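Local coordinates for protein nuclear hormone receptor FTZ-F1 (Drosophila melanogaster, PDB 2XHS) that probably regulates transcription as a nuclear receptor of the NR5A group, its ligand-binding domain docking a peptide from Fushi tarazu, at residues Q57-Q62 and T233-M238; S89-L94 and C153-I158; V43-F48 and L111-V116; L47-C52 and S228-T233; M81-H86 and R165-R170. All coordinates share one frame; numbering follows the deposited sequence.

Interaction 1: Q57-Q62 and T233-M238; sequences QNLFSQ and TLLMEM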
# COMPACT_ATOMS: atom_id res chain seq x y z
N GLN A 57 6.59 7.80 6.60
CA GLN A 57 6.09 7.06 7.71
C GLN A 57 5.40 5.83 7.24
O GLN A 57 5.48 4.81 7.84
CB GLN A 57 5.11 7.93 8.46
CG GLN A 57 4.56 7.36 9.71
CD GLN A 57 3.54 8.25 10.35
OE1 GLN A 57 2.60 8.68 9.70
NE2 GLN A 57 3.71 8.53 11.61
N ASN A 58 4.69 5.95 6.15
CA ASN A 58 3.92 4.86 5.65
C ASN A 58 4.82 3.73 5.33
O ASN A 58 4.51 2.60 5.54
CB ASN A 58 3.21 5.26 4.38
CG ASN A 58 1.97 6.00 4.65
OD1 ASN A 58 1.56 6.12 5.77
ND2 ASN A 58 1.35 6.49 3.62
N LEU A 59 5.95 4.07 4.79
CA LEU A 59 6.89 3.08 4.40
C LEU A 59 7.36 2.31 5.57
O LEU A 59 7.53 1.14 5.48
CB LEU A 59 8.06 3.74 3.73
CG LEU A 59 7.74 4.23 2.35
CD1 LEU A 59 8.94 4.84 1.78
CD2 LEU A 59 7.36 3.08 1.55
N PHE A 60 7.59 2.96 6.67
CA PHE A 60 8.08 2.29 7.83
C PHE A 60 7.07 1.30 8.27
O PHE A 60 7.39 0.20 8.64
CB PHE A 60 8.25 3.28 8.94
CG PHE A 60 9.52 4.00 8.89
CD1 PHE A 60 10.66 3.43 9.35
CD2 PHE A 60 9.58 5.27 8.43
CE1 PHE A 60 11.81 4.11 9.33
CE2 PHE A 60 10.74 5.94 8.42
CZ PHE A 60 11.85 5.36 8.86
N SER A 61 5.84 1.72 8.28
CA SER A 61 4.78 0.84 8.67
C SER A 61 4.64 -0.29 7.70
O SER A 61 4.29 -1.37 8.06
CB SER A 61 3.49 1.61 8.84
OG SER A 61 3.05 2.08 7.60
N GLN A 62 4.90 -0.01 6.45
CA GLN A 62 4.81 -1.02 5.43
C GLN A 62 5.80 -2.10 5.66
O GLN A 62 5.54 -3.25 5.53
CB GLN A 62 5.14 -0.38 4.12
CG GLN A 62 4.95 -1.24 2.96
CD GLN A 62 4.98 -0.45 1.72
OE1 GLN A 62 5.79 -0.69 0.85
NE2 GLN A 62 4.10 0.51 1.62
N THR A 233 15.91 10.31 4.14
CA THR A 233 14.76 9.50 4.44
C THR A 233 14.73 8.15 3.80
O THR A 233 15.38 7.91 2.84
CB THR A 233 13.55 10.18 3.96
OG1 THR A 233 13.56 10.14 2.55
CG2 THR A 233 13.60 11.57 4.36
N LEU A 234 13.94 7.27 4.38
CA LEU A 234 13.70 5.96 3.87
C LEU A 234 13.02 6.07 2.53
O LEU A 234 13.22 5.28 1.65
CB LEU A 234 12.84 5.21 4.84
CG LEU A 234 12.41 3.83 4.44
CD1 LEU A 234 13.63 2.99 4.25
CD2 LEU A 234 11.57 3.28 5.50
N LEU A 235 12.22 7.08 2.40
CA LEU A 235 11.51 7.29 1.19
C LEU A 235 12.46 7.50 0.04
O LEU A 235 12.27 6.98 -1.01
CB LEU A 235 10.62 8.50 1.36
CG LEU A 235 9.56 8.64 0.30
CD1 LEU A 235 9.31 10.03 0.10
CD2 LEU A 235 10.13 8.04 -0.92
N MSE A 236 13.49 8.29 0.24
CA MSE A 236 14.50 8.48 -0.75
C MSE A 236 15.27 7.21 -0.99
O MSE A 236 15.61 6.87 -2.08
CB MSE A 236 15.43 9.59 -0.32
CG MSE A 236 16.58 9.88 -1.23
SE MSE A 236 16.09 10.78 -2.72
CE MSE A 236 15.71 9.44 -3.85
N GLU A 237 15.56 6.49 0.06
CA GLU A 237 16.33 5.30 -0.11
C GLU A 237 15.58 4.34 -0.97
O GLU A 237 16.14 3.70 -1.81
CB GLU A 237 16.55 4.67 1.23
CG GLU A 237 17.02 3.28 1.19
CD GLU A 237 17.42 2.80 2.54
OE1 GLU A 237 18.05 3.56 3.25
OE2 GLU A 237 17.12 1.67 2.88
N MSE A 238 14.30 4.23 -0.71
CA MSE A 238 13.44 3.38 -1.47
C MSE A 238 13.34 3.88 -2.89
O MSE A 238 13.33 3.13 -3.82
CB MSE A 238 12.08 3.35 -0.80
CG MSE A 238 11.45 2.01 -0.71
SE MSE A 238 12.41 0.80 0.31
CE MSE A 238 12.70 1.97 1.72
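The C-terminal helix 234-240, at the place of the activation (AF-2) helix in nuclear-receptor ligand-binding domains, packs on helix 47-67 by setting Leu234 against Leu59 and Phe60. Leu234 CD2 sits squarely over one face of the Phe60 ring, a CH-pi contact with the methyl 3.8 Å from the ring centroid and only 3° off its normal, so that all six ring carbons lie at nearly the same distance from it. The same methyl touches Leu59 CB at 4.0 Å and is thus shared by two residues of one helix. Leu234 CG lies anti to the backbone N (chi1 177°), which directs CG toward helix 47-67. Beside it, Leu59 reaches with CD1 to the turn of the partner helix, meeting Leu235 CB at 4.0 Å and Met238 CB at 4.3 Å. The two helical segments pass 9.7 Å apart at 73°, so the last helix runs steeply across helix 47-67. This placement forms part of a peptide-binding surface: the bound peptide packs on Phe60, Leu234 and Met238, and its backbone hydrogen-bonds to Glu237 OE2. The start of the helix is fixed from two directions. Thr233, at the N-cap, accepts from Met236 N through OG1 at 3.0 Å in a nearly straight bond, while Asp56 OD1 of helix 47-67 takes the N-H of Leu235.

Interaction 2: S89-L94 and C153-I158; sequences SDMLVL and CMKFLI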
# COMPACT_ATOMS: atom_id res chain seq x y z
N SER A 89 5.75 1.31 -3.83
CA SER A 89 4.89 2.24 -4.49
C SER A 89 3.60 1.60 -4.77
O SER A 89 2.59 2.19 -4.66
CB SER A 89 5.53 2.70 -5.77
OG SER A 89 6.22 1.65 -6.36
N ASP A 90 3.64 0.36 -5.18
CA ASP A 90 2.45 -0.34 -5.52
C ASP A 90 1.52 -0.52 -4.37
O ASP A 90 0.35 -0.44 -4.54
CB ASP A 90 2.80 -1.68 -6.08
CG ASP A 90 2.86 -1.67 -7.55
OD1 ASP A 90 3.81 -1.13 -8.08
OD2 ASP A 90 1.96 -2.22 -8.17
N MSE A 91 2.04 -0.82 -3.21
CA MSE A 91 1.23 -0.95 -2.04
C MSE A 91 0.59 0.30 -1.59
O MSE A 91 -0.49 0.28 -1.11
CB MSE A 91 1.97 -1.60 -0.92
CG MSE A 91 1.48 -2.97 -0.62
SE MSE A 91 2.91 -4.18 -0.53
CE MSE A 91 4.10 -3.35 0.62
N LEU A 92 1.25 1.41 -1.72
CA LEU A 92 0.68 2.62 -1.22
C LEU A 92 -0.60 2.98 -1.89
O LEU A 92 -1.48 3.47 -1.27
CB LEU A 92 1.65 3.75 -1.39
CG LEU A 92 2.91 3.68 -0.57
CD1 LEU A 92 3.57 4.97 -0.67
CD2 LEU A 92 2.56 3.41 0.83
N VAL A 93 -0.67 2.77 -3.17
CA VAL A 93 -1.86 3.07 -3.93
C VAL A 93 -3.02 2.22 -3.51
O VAL A 93 -4.09 2.70 -3.24
CB VAL A 93 -1.55 2.79 -5.38
CG1 VAL A 93 -2.73 2.99 -6.23
CG2 VAL A 93 -0.47 3.68 -5.82
N LEU A 94 -2.78 0.94 -3.41
CA LEU A 94 -3.79 0.03 -2.97
C LEU A 94 -4.22 0.35 -1.58
O LEU A 94 -5.37 0.34 -1.27
CB LEU A 94 -3.22 -1.36 -3.01
CG LEU A 94 -4.16 -2.47 -2.60
CD1 LEU A 94 -5.02 -2.83 -3.70
CD2 LEU A 94 -3.34 -3.61 -2.21
N CYS A 153 -5.32 -9.93 0.42
CA CYS A 153 -4.79 -10.95 -0.47
C CYS A 153 -4.01 -10.28 -1.58
O CYS A 153 -2.95 -10.76 -2.00
CB CYS A 153 -5.93 -11.79 -1.06
SG CYS A 153 -6.93 -12.66 0.16
N MSE A 154 -4.54 -9.15 -2.05
CA MSE A 154 -3.95 -8.41 -3.12
C MSE A 154 -2.66 -7.80 -2.74
O MSE A 154 -1.82 -7.60 -3.56
CB MSE A 154 -4.91 -7.39 -3.63
CG MSE A 154 -5.78 -7.95 -4.65
SE MSE A 154 -6.92 -6.67 -5.26
CE MSE A 154 -8.21 -6.90 -4.02
N LYS A 155 -2.51 -7.48 -1.48
CA LYS A 155 -1.29 -6.93 -0.97
C LYS A 155 -0.16 -7.92 -1.02
O LYS A 155 0.92 -7.62 -1.40
CB LYS A 155 -1.53 -6.49 0.45
CG LYS A 155 -1.21 -5.06 0.66
CD LYS A 155 -1.10 -4.71 2.07
CE LYS A 155 -0.16 -3.57 2.19
NZ LYS A 155 -0.03 -3.14 3.57
N PHE A 156 -0.44 -9.13 -0.60
CA PHE A 156 0.51 -10.19 -0.68
C PHE A 156 0.80 -10.52 -2.09
O PHE A 156 1.89 -10.86 -2.43
CB PHE A 156 -0.03 -11.41 -0.00
CG PHE A 156 0.03 -11.34 1.45
CD1 PHE A 156 1.20 -11.52 2.11
CD2 PHE A 156 -1.08 -11.08 2.18
CE1 PHE A 156 1.25 -11.45 3.44
CE2 PHE A 156 -1.02 -11.00 3.51
CZ PHE A 156 0.14 -11.19 4.14
N LEU A 157 -0.20 -10.44 -2.92
CA LEU A 157 0.01 -10.78 -4.27
C LEU A 157 0.98 -9.81 -4.81
O LEU A 157 1.85 -10.15 -5.56
CB LEU A 157 -1.27 -10.66 -5.02
CG LEU A 157 -2.09 -11.91 -4.83
CD1 LEU A 157 -3.14 -11.96 -5.81
CD2 LEU A 157 -1.20 -13.03 -5.01
N ILE A 158 0.80 -8.56 -4.48
CA ILE A 158 1.71 -7.56 -4.96
C ILE A 158 3.08 -7.75 -4.43
O ILE A 158 4.03 -7.69 -5.14
CB ILE A 158 1.23 -6.22 -4.49
CG1 ILE A 158 -0.10 -5.92 -5.11
CG2 ILE A 158 2.14 -5.17 -4.87
CD1 ILE A 158 -0.58 -4.57 -4.83
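The flat carboxylate of Asp90 turns to a partner of its own, its OD1 hydrogen-bonded to His210 ND1, while the CB behind it rests on Ile158 CG2 at 3.8 Å. Two further flat groups border the contact: the indole of Trp65 receives Lys155 in a cation-pi interaction, and it also meets the ring of Phe156, the two planes at about 45°. Between the helices themselves the touching surfaces are aliphatic. Met91, present as selenomethionine, and Lys155 run across each other at about a right angle, with Met91 CG 3.6 Å from Lys155 CG; the lysine chain is extended beyond its CG, whereas the methionine bends at chi2 and chi3. One turn further along, Leu94 CG stands anti to its backbone N (chi1 -179°), and its CD2 branch meets Lys155 CG and also Ile158 CD1, the latter at 3.9 Å. CD2 also approaches Met154 CB at 4.3 Å. The two segments, on helices 77-102 and 148-159, are antiparallel neighbours, 10.0 Å apart at 166°, in the middle layer of the helical sandwich of this receptor family. No hydrogen bond crosses the contact. Lysine and aspartate here lend their methylenes to apolar packing, and their polar ends look outside the two segments; in so buried a setting the Lys155 charge is likely to depend on Trp65 and on Asp95, with which it makes a long, weak ion pair.

Interaction 3: V43-F48 and L111-V116; sequences VEVDLF and LNNGQV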
# COMPACT_ATOMS: atom_id res chain seq x y z
N VAL A 43 3.43 28.67 11.08
CA VAL A 43 2.74 29.54 10.18
C VAL A 43 2.52 28.94 8.80
O VAL A 43 1.45 29.01 8.26
CB VAL A 43 3.51 30.81 10.02
CG1 VAL A 43 2.61 31.92 9.63
CG2 VAL A 43 4.19 31.12 11.32
N GLU A 44 3.56 28.40 8.20
CA GLU A 44 3.38 27.76 6.93
C GLU A 44 4.37 26.66 6.81
O GLU A 44 5.41 26.71 7.41
CB GLU A 44 3.55 28.71 5.77
CG GLU A 44 2.29 29.39 5.41
CD GLU A 44 2.24 29.71 3.95
OE1 GLU A 44 3.31 29.87 3.35
OE2 GLU A 44 1.13 29.84 3.40
N VAL A 45 4.02 25.66 6.02
CA VAL A 45 4.82 24.48 5.87
C VAL A 45 4.83 24.17 4.42
O VAL A 45 4.00 24.66 3.70
CB VAL A 45 4.19 23.37 6.64
CG1 VAL A 45 5.12 22.22 6.74
CG2 VAL A 45 3.90 23.84 8.01
N ASP A 46 5.77 23.36 3.97
CA ASP A 46 5.84 23.01 2.58
C ASP A 46 4.99 21.81 2.49
O ASP A 46 5.27 20.81 3.09
CB ASP A 46 7.25 22.66 2.18
CG ASP A 46 7.40 22.51 0.69
OD1 ASP A 46 6.87 23.32 -0.05
OD2 ASP A 46 8.07 21.59 0.25
N LEU A 47 3.90 21.94 1.77
CA LEU A 47 2.96 20.87 1.66
C LEU A 47 3.54 19.69 0.97
O LEU A 47 3.20 18.59 1.30
CB LEU A 47 1.68 21.35 1.02
CG LEU A 47 0.96 22.32 1.93
CD1 LEU A 47 -0.25 22.83 1.25
CD2 LEU A 47 0.58 21.64 3.17
N PHE A 48 4.38 19.90 -0.02
CA PHE A 48 4.97 18.78 -0.69
C PHE A 48 5.83 18.03 0.25
O PHE A 48 5.83 16.85 0.28
CB PHE A 48 5.75 19.22 -1.90
CG PHE A 48 6.43 18.10 -2.59
CD1 PHE A 48 5.77 17.34 -3.49
CD2 PHE A 48 7.72 17.79 -2.32
CE1 PHE A 48 6.36 16.34 -4.08
CE2 PHE A 48 8.31 16.79 -2.94
CZ PHE A 48 7.63 16.07 -3.82
N LEU A 111 -5.95 21.95 7.90
CA LEU A 111 -4.86 21.65 8.77
C LEU A 111 -4.81 22.20 10.16
O LEU A 111 -3.97 21.79 10.92
CB LEU A 111 -3.59 22.01 8.08
CG LEU A 111 -3.02 20.87 7.29
CD1 LEU A 111 -1.77 21.35 6.71
CD2 LEU A 111 -2.76 19.75 8.21
N ASN A 112 -5.72 23.10 10.50
CA ASN A 112 -5.70 23.74 11.81
C ASN A 112 -4.69 24.85 11.64
O ASN A 112 -4.41 25.61 12.57
CB ASN A 112 -5.24 22.76 12.89
CG ASN A 112 -6.32 21.77 13.28
OD1 ASN A 112 -7.43 21.81 12.74
ND2 ASN A 112 -6.01 20.89 14.21
N ASN A 113 -4.16 24.92 10.43
CA ASN A 113 -3.26 25.96 10.05
C ASN A 113 -4.00 26.89 9.22
O ASN A 113 -3.53 27.94 8.95
CB ASN A 113 -2.20 25.40 9.15
CG ASN A 113 -0.92 25.36 9.79
OD1 ASN A 113 -0.83 25.43 10.99
ND2 ASN A 113 0.12 25.25 9.01
N GLY A 114 -5.15 26.47 8.75
CA GLY A 114 -5.85 27.25 7.77
C GLY A 114 -5.24 26.86 6.46
O GLY A 114 -5.54 27.40 5.43
N GLN A 115 -4.36 25.89 6.54
CA GLN A 115 -3.72 25.35 5.38
C GLN A 115 -4.45 24.07 5.06
O GLN A 115 -5.06 23.47 5.91
CB GLN A 115 -2.26 25.08 5.70
CG GLN A 115 -1.29 25.70 4.75
CD GLN A 115 0.11 25.61 5.24
OE1 GLN A 115 0.36 25.73 6.41
NE2 GLN A 115 1.03 25.40 4.34
N VAL A 116 -4.42 23.65 3.82
CA VAL A 116 -5.17 22.49 3.42
C VAL A 116 -4.28 21.40 2.86
O VAL A 116 -3.51 21.66 1.99
CB VAL A 116 -6.22 22.89 2.39
CG1 VAL A 116 -6.90 21.70 1.80
CG2 VAL A 116 -7.22 23.78 3.01
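Gln115 NE2 donates to the backbone carbonyl of Val45, with NE2 and Val45 O 3.1 Å apart. The acceptor lies close to the plane of the glutamine amide, 6° out of it, yet the bond is bent, its N-H...O angle being 138°. The glutamine chain, extended beyond CG, runs past Leu47 in the opposite direction and brings NE2 to 3.9 Å from Leu47 CG. The other amide atom, Gln115 OE1, lies 3.7 Å from Glu44 CA. Leu47 adds two further contacts, CD1 reaching Val116 O at 3.5 Å and CD2 reaching Leu111 CD1 at 4.3 Å. An alanine in place of Gln115 would probably leave the Val45 carbonyl without this donor and open a gap beside Leu47. Further out, the loop is closed by its backbone: Leu111 N bonds to Gln115 O at 2.7 Å, and Asn112 and Gly114 between them both have positive phi. On the other segment, Asp46 stands at the N-cap of helix 47-67, its OD2 weakly bonded to Glu49 N. The arrangement is that of a beta-hairpin turn, between strands 108-110 and 116-118, leaning on the approach to a helix; such a small hairpin is a regular feature of nuclear-receptor ligand-binding domains.

Interaction 4: L47-C52 and S228-T233; sequences LFELMC and SAPTQT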
# COMPACT_ATOMS: atom_id res chain seq x y z
N LEU A 47 3.90 21.94 1.77
CA LEU A 47 2.96 20.87 1.66
C LEU A 47 3.54 19.69 0.97
O LEU A 47 3.20 18.59 1.30
CB LEU A 47 1.68 21.35 1.02
CG LEU A 47 0.96 22.32 1.93
CD1 LEU A 47 -0.25 22.83 1.25
CD2 LEU A 47 0.58 21.64 3.17
N PHE A 48 4.38 19.90 -0.02
CA PHE A 48 4.97 18.78 -0.69
C PHE A 48 5.83 18.03 0.25
O PHE A 48 5.83 16.85 0.28
CB PHE A 48 5.75 19.22 -1.90
CG PHE A 48 6.43 18.10 -2.59
CD1 PHE A 48 5.77 17.34 -3.49
CD2 PHE A 48 7.72 17.79 -2.32
CE1 PHE A 48 6.36 16.34 -4.08
CE2 PHE A 48 8.31 16.79 -2.94
CZ PHE A 48 7.63 16.07 -3.82
N GLU A 49 6.59 18.73 1.06
CA GLU A 49 7.46 18.05 1.98
C GLU A 49 6.69 17.22 2.94
O GLU A 49 7.15 16.18 3.34
CB GLU A 49 8.24 19.04 2.80
CG GLU A 49 9.30 19.76 2.08
CD GLU A 49 10.41 20.13 2.99
OE1 GLU A 49 10.18 20.16 4.19
OE2 GLU A 49 11.50 20.40 2.52
N LEU A 50 5.55 17.71 3.36
CA LEU A 50 4.70 17.04 4.32
C LEU A 50 4.18 15.75 3.78
O LEU A 50 4.17 14.75 4.44
CB LEU A 50 3.54 17.93 4.65
CG LEU A 50 3.09 18.09 6.09
CD1 LEU A 50 1.72 18.64 6.11
CD2 LEU A 50 3.12 16.81 6.81
N MSE A 51 3.79 15.76 2.53
CA MSE A 51 3.25 14.60 1.93
C MSE A 51 4.29 13.54 1.98
O MSE A 51 4.00 12.41 2.21
CB MSE A 51 2.89 14.89 0.50
CG MSE A 51 2.19 13.78 -0.16
SE MSE A 51 2.30 13.96 -1.96
CE MSE A 51 4.01 13.31 -2.20
N CYS A 52 5.52 13.93 1.75
CA CYS A 52 6.65 13.04 1.78
C CYS A 52 6.88 12.50 3.15
O CYS A 52 7.36 11.41 3.30
CB CYS A 52 7.90 13.72 1.28
SG CYS A 52 8.01 13.84 -0.44
N SER A 228 13.72 19.19 -3.68
CA SER A 228 12.46 19.42 -3.03
C SER A 228 12.25 18.74 -1.69
O SER A 228 11.44 19.17 -0.93
CB SER A 228 11.34 19.10 -3.98
OG SER A 228 11.24 20.14 -4.90
N ALA A 229 12.95 17.67 -1.41
CA ALA A 229 12.71 17.00 -0.16
C ALA A 229 13.97 16.44 0.44
O ALA A 229 14.95 16.30 -0.21
CB ALA A 229 11.77 15.95 -0.36
N PRO A 230 13.89 16.11 1.71
CA PRO A 230 15.03 15.63 2.45
C PRO A 230 15.52 14.38 1.86
O PRO A 230 14.77 13.60 1.38
CB PRO A 230 14.41 15.32 3.78
CG PRO A 230 13.49 16.28 3.93
CD PRO A 230 12.83 16.45 2.64
N THR A 231 16.81 14.23 1.87
CA THR A 231 17.47 13.15 1.22
C THR A 231 17.76 11.95 2.07
O THR A 231 18.02 10.89 1.57
CB THR A 231 18.78 13.68 0.71
OG1 THR A 231 18.63 14.12 -0.62
CG2 THR A 231 19.78 12.65 0.77
N GLN A 232 17.71 12.13 3.37
CA GLN A 232 18.12 11.14 4.32
C GLN A 232 17.09 10.13 4.68
O GLN A 232 17.35 9.24 5.43
CB GLN A 232 18.53 11.83 5.59
CG GLN A 232 18.89 13.24 5.35
CD GLN A 232 17.83 14.18 5.78
OE1 GLN A 232 17.30 14.06 6.85
NE2 GLN A 232 17.52 15.13 4.95
N THR A 233 15.91 10.31 4.14
CA THR A 233 14.76 9.50 4.44
C THR A 233 14.73 8.15 3.80
O THR A 233 15.38 7.91 2.84
CB THR A 233 13.55 10.18 3.96
OG1 THR A 233 13.56 10.14 2.55
CG2 THR A 233 13.60 11.57 4.36
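Phe48 brings the CE2 corner of its ring against the loop 228-233, where Ser228 CB approaches it obliquely at 3.9 Å and Ala229 CB lies at the ring edge, 4.4 Å from CE2. Phe48 CG is anti to the backbone N (chi1 178°), on the side of the helix that faces the loop. Ala229 CB is shared between two residues of the helix, since Cys52 SG, one turn on from Phe48, also meets it, at 4.3 Å. Next to the ring, Glu49 starts out along the flank of the helix, but its chain, extended beyond CG, carries the carboxylate over to the loop. There Glu49 OE2 comes to 3.7 Å from Ser228 O and to 4.2 Å from Pro230 CD, and Glu49 CG is also 3.7 Å from Ser228 O. An alanine at Glu49 would remove the packing of CG and the carboxylate on Ser228 O and Pro230 CD and would probably open a gap there. Loop 228-233 lies between helix 198-224 and the C-terminal helix 234-240, whose N-cap is Thr233, and here it is laid against the first turns of helix 47-67. Helix 198-224 adds to the contact: Lys223 makes a cation-pi interaction with Phe48 and touches Ser228, and His224 packs on Ala229. No hydrogen bond joins the two segments. Carboxylate and carbonyl are both acceptors, so their approach brings no bond and may be mildly repulsive; the pairing appears to rest on modest van der Waals contact, with Lys223 as a positive charge at the Phe48 ring.

Interaction 5: M81-H86 and R165-R170; sequences MKLLQH and RGIVNR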
# COMPACT_ATOMS: atom_id res chain seq x y z
N MSE A 81 14.35 -7.45 1.26
CA MSE A 81 14.62 -6.10 0.85
C MSE A 81 14.26 -5.92 -0.58
O MSE A 81 13.70 -4.96 -0.95
CB MSE A 81 16.08 -5.81 1.02
CG MSE A 81 16.50 -5.73 2.43
SE MSE A 81 18.30 -5.30 2.53
CE MSE A 81 18.28 -3.77 1.51
N LYS A 82 14.61 -6.86 -1.42
CA LYS A 82 14.31 -6.72 -2.81
C LYS A 82 12.85 -6.68 -3.12
O LYS A 82 12.44 -5.99 -4.00
CB LYS A 82 14.95 -7.86 -3.56
CG LYS A 82 16.43 -7.81 -3.56
CD LYS A 82 16.98 -8.80 -4.52
CE LYS A 82 18.41 -9.11 -4.20
NZ LYS A 82 18.49 -10.45 -3.57
N LEU A 83 12.08 -7.47 -2.42
CA LEU A 83 10.66 -7.50 -2.62
C LEU A 83 10.00 -6.22 -2.25
O LEU A 83 9.15 -5.75 -2.93
CB LEU A 83 10.05 -8.62 -1.82
CG LEU A 83 10.22 -10.04 -2.30
CD1 LEU A 83 9.67 -10.88 -1.25
CD2 LEU A 83 9.45 -10.22 -3.52
N LEU A 84 10.38 -5.69 -1.11
CA LEU A 84 9.88 -4.44 -0.63
C LEU A 84 10.28 -3.30 -1.52
O LEU A 84 9.53 -2.41 -1.74
CB LEU A 84 10.41 -4.19 0.75
CG LEU A 84 9.76 -4.90 1.91
CD1 LEU A 84 10.70 -4.84 3.03
CD2 LEU A 84 8.55 -4.18 2.29
N GLN A 85 11.50 -3.33 -2.01
CA GLN A 85 11.99 -2.29 -2.87
C GLN A 85 11.22 -2.23 -4.13
O GLN A 85 11.07 -1.19 -4.70
CB GLN A 85 13.43 -2.53 -3.21
CG GLN A 85 14.38 -1.83 -2.32
CD GLN A 85 15.75 -2.37 -2.43
OE1 GLN A 85 16.56 -2.16 -1.56
NE2 GLN A 85 16.04 -3.05 -3.50
N HIS A 86 10.81 -3.36 -4.64
CA HIS A 86 10.07 -3.42 -5.87
C HIS A 86 8.70 -2.82 -5.87
O HIS A 86 8.30 -2.17 -6.80
CB HIS A 86 9.96 -4.86 -6.30
CG HIS A 86 9.56 -5.03 -7.72
ND1 HIS A 86 8.36 -5.58 -8.09
CD2 HIS A 86 10.19 -4.72 -8.87
CE1 HIS A 86 8.26 -5.60 -9.40
NE2 HIS A 86 9.36 -5.08 -9.89
N ARG A 165 13.72 -9.37 -9.87
CA ARG A 165 15.09 -9.59 -10.17
C ARG A 165 15.94 -9.80 -8.96
O ARG A 165 15.89 -9.05 -8.01
CB ARG A 165 15.60 -8.41 -10.97
CG ARG A 165 16.36 -8.75 -12.23
CD ARG A 165 17.81 -8.41 -12.08
NE ARG A 165 18.26 -7.54 -13.16
CZ ARG A 165 19.31 -6.73 -13.06
NH1 ARG A 165 20.00 -6.70 -11.94
NH2 ARG A 165 19.66 -5.96 -14.07
N GLY A 166 16.74 -10.85 -9.02
CA GLY A 166 17.72 -11.15 -8.01
C GLY A 166 17.32 -11.92 -6.79
O GLY A 166 18.11 -12.07 -5.89
N ILE A 167 16.11 -12.41 -6.75
CA ILE A 167 15.71 -13.09 -5.56
C ILE A 167 16.20 -14.49 -5.55
O ILE A 167 15.93 -15.24 -6.46
CB ILE A 167 14.24 -13.12 -5.46
CG1 ILE A 167 13.80 -12.11 -4.42
CG2 ILE A 167 13.83 -14.46 -5.07
CD1 ILE A 167 12.42 -11.69 -4.56
N VAL A 168 16.97 -14.83 -4.53
CA VAL A 168 17.51 -16.16 -4.35
C VAL A 168 16.57 -17.30 -4.02
O VAL A 168 16.59 -18.34 -4.64
CB VAL A 168 18.52 -16.13 -3.22
CG1 VAL A 168 18.90 -17.50 -2.83
CG2 VAL A 168 19.71 -15.38 -3.66
N ASN A 169 15.79 -17.14 -2.96
CA ASN A 169 14.88 -18.18 -2.57
C ASN A 169 13.56 -18.05 -3.28
O ASN A 169 12.56 -17.79 -2.68
CB ASN A 169 14.67 -18.14 -1.08
CG ASN A 169 13.78 -19.23 -0.62
OD1 ASN A 169 13.68 -19.51 0.56
ND2 ASN A 169 13.12 -19.86 -1.56
N ARG A 170 13.57 -18.28 -4.58
CA ARG A 170 12.41 -18.10 -5.42
C ARG A 170 11.25 -18.97 -5.08
O ARG A 170 10.13 -18.60 -5.32
CB ARG A 170 12.75 -18.37 -6.86
CG ARG A 170 13.30 -17.21 -7.57
CD ARG A 170 12.68 -17.12 -8.92
NE ARG A 170 12.82 -15.78 -9.45
CZ ARG A 170 13.69 -15.43 -10.38
NH1 ARG A 170 14.49 -16.35 -10.91
NH2 ARG A 170 13.74 -14.18 -10.80
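Lys82 and Leu83, neighbours on helix 77-102, reach the loop 165-170 in two different ways, one by a polar tip and the other by a branched apolar end. The Lys82 chain runs out toward Gly166 before bending at its last torsion, chi4 105°, which sets NZ against the loop. Lys82 NZ donates to Gly166 O at 2.9 Å. The ammonium approaches this carbonyl from above its plane, 51° out of it, at a C=O...N angle of 129°. Farther back along the same chain, Lys82 CD passes 3.7 Å from Arg165 O, so the aliphatic part of the lysine lies against the backbone of the loop. Leu83 and Ile167 meet differently: the two side chains cross at about a right angle, with Leu83 CD2 at 3.5 Å from Ile167 CD1 and Leu83 CG at 3.6 Å from that same methyl. The loop links helix 148-159 to helix 170-191, and Asn169, centre of an inverse gamma turn, is the N-cap residue of the latter. In this way the corner between those two helices is laid on the early part of helix 77-102. The positive phi of Gly166 gives the loop its turn just where the lysine arrives. Asp79 ties the same corner from the helix side: its OD2 takes the N-H of Asn169, and its OD1 forms a long, weak ion pair with Lys82. Leu83 is backed by Phe72 and Leu75, while Met81 and Leu84 each pack on an apolar side chain of the bound peptide.

Overall arrangement
Helix 47-67 carries interactions 3, 4 and 1 in order along its length, and the next helix, 77-102, carries interactions 5 and then 2. Interactions 3 and 4 share Leu47 and Phe48, with centres about 14 Å apart; interactions 4 and 1 share Thr233, with centres about 11 Å apart, and together seat the C-terminal helix and the loop before it. Interaction 2 lies nearest the core, about 5 Å from the chain centre, and touches interaction 1 through Gln62. Interactions 3 and 5, about 38 Å apart between centres, lie on opposite sides of that centre. Residues of interactions 1 and 5 both contact the bound peptide, so its groove spans the two helices and the C-terminal one.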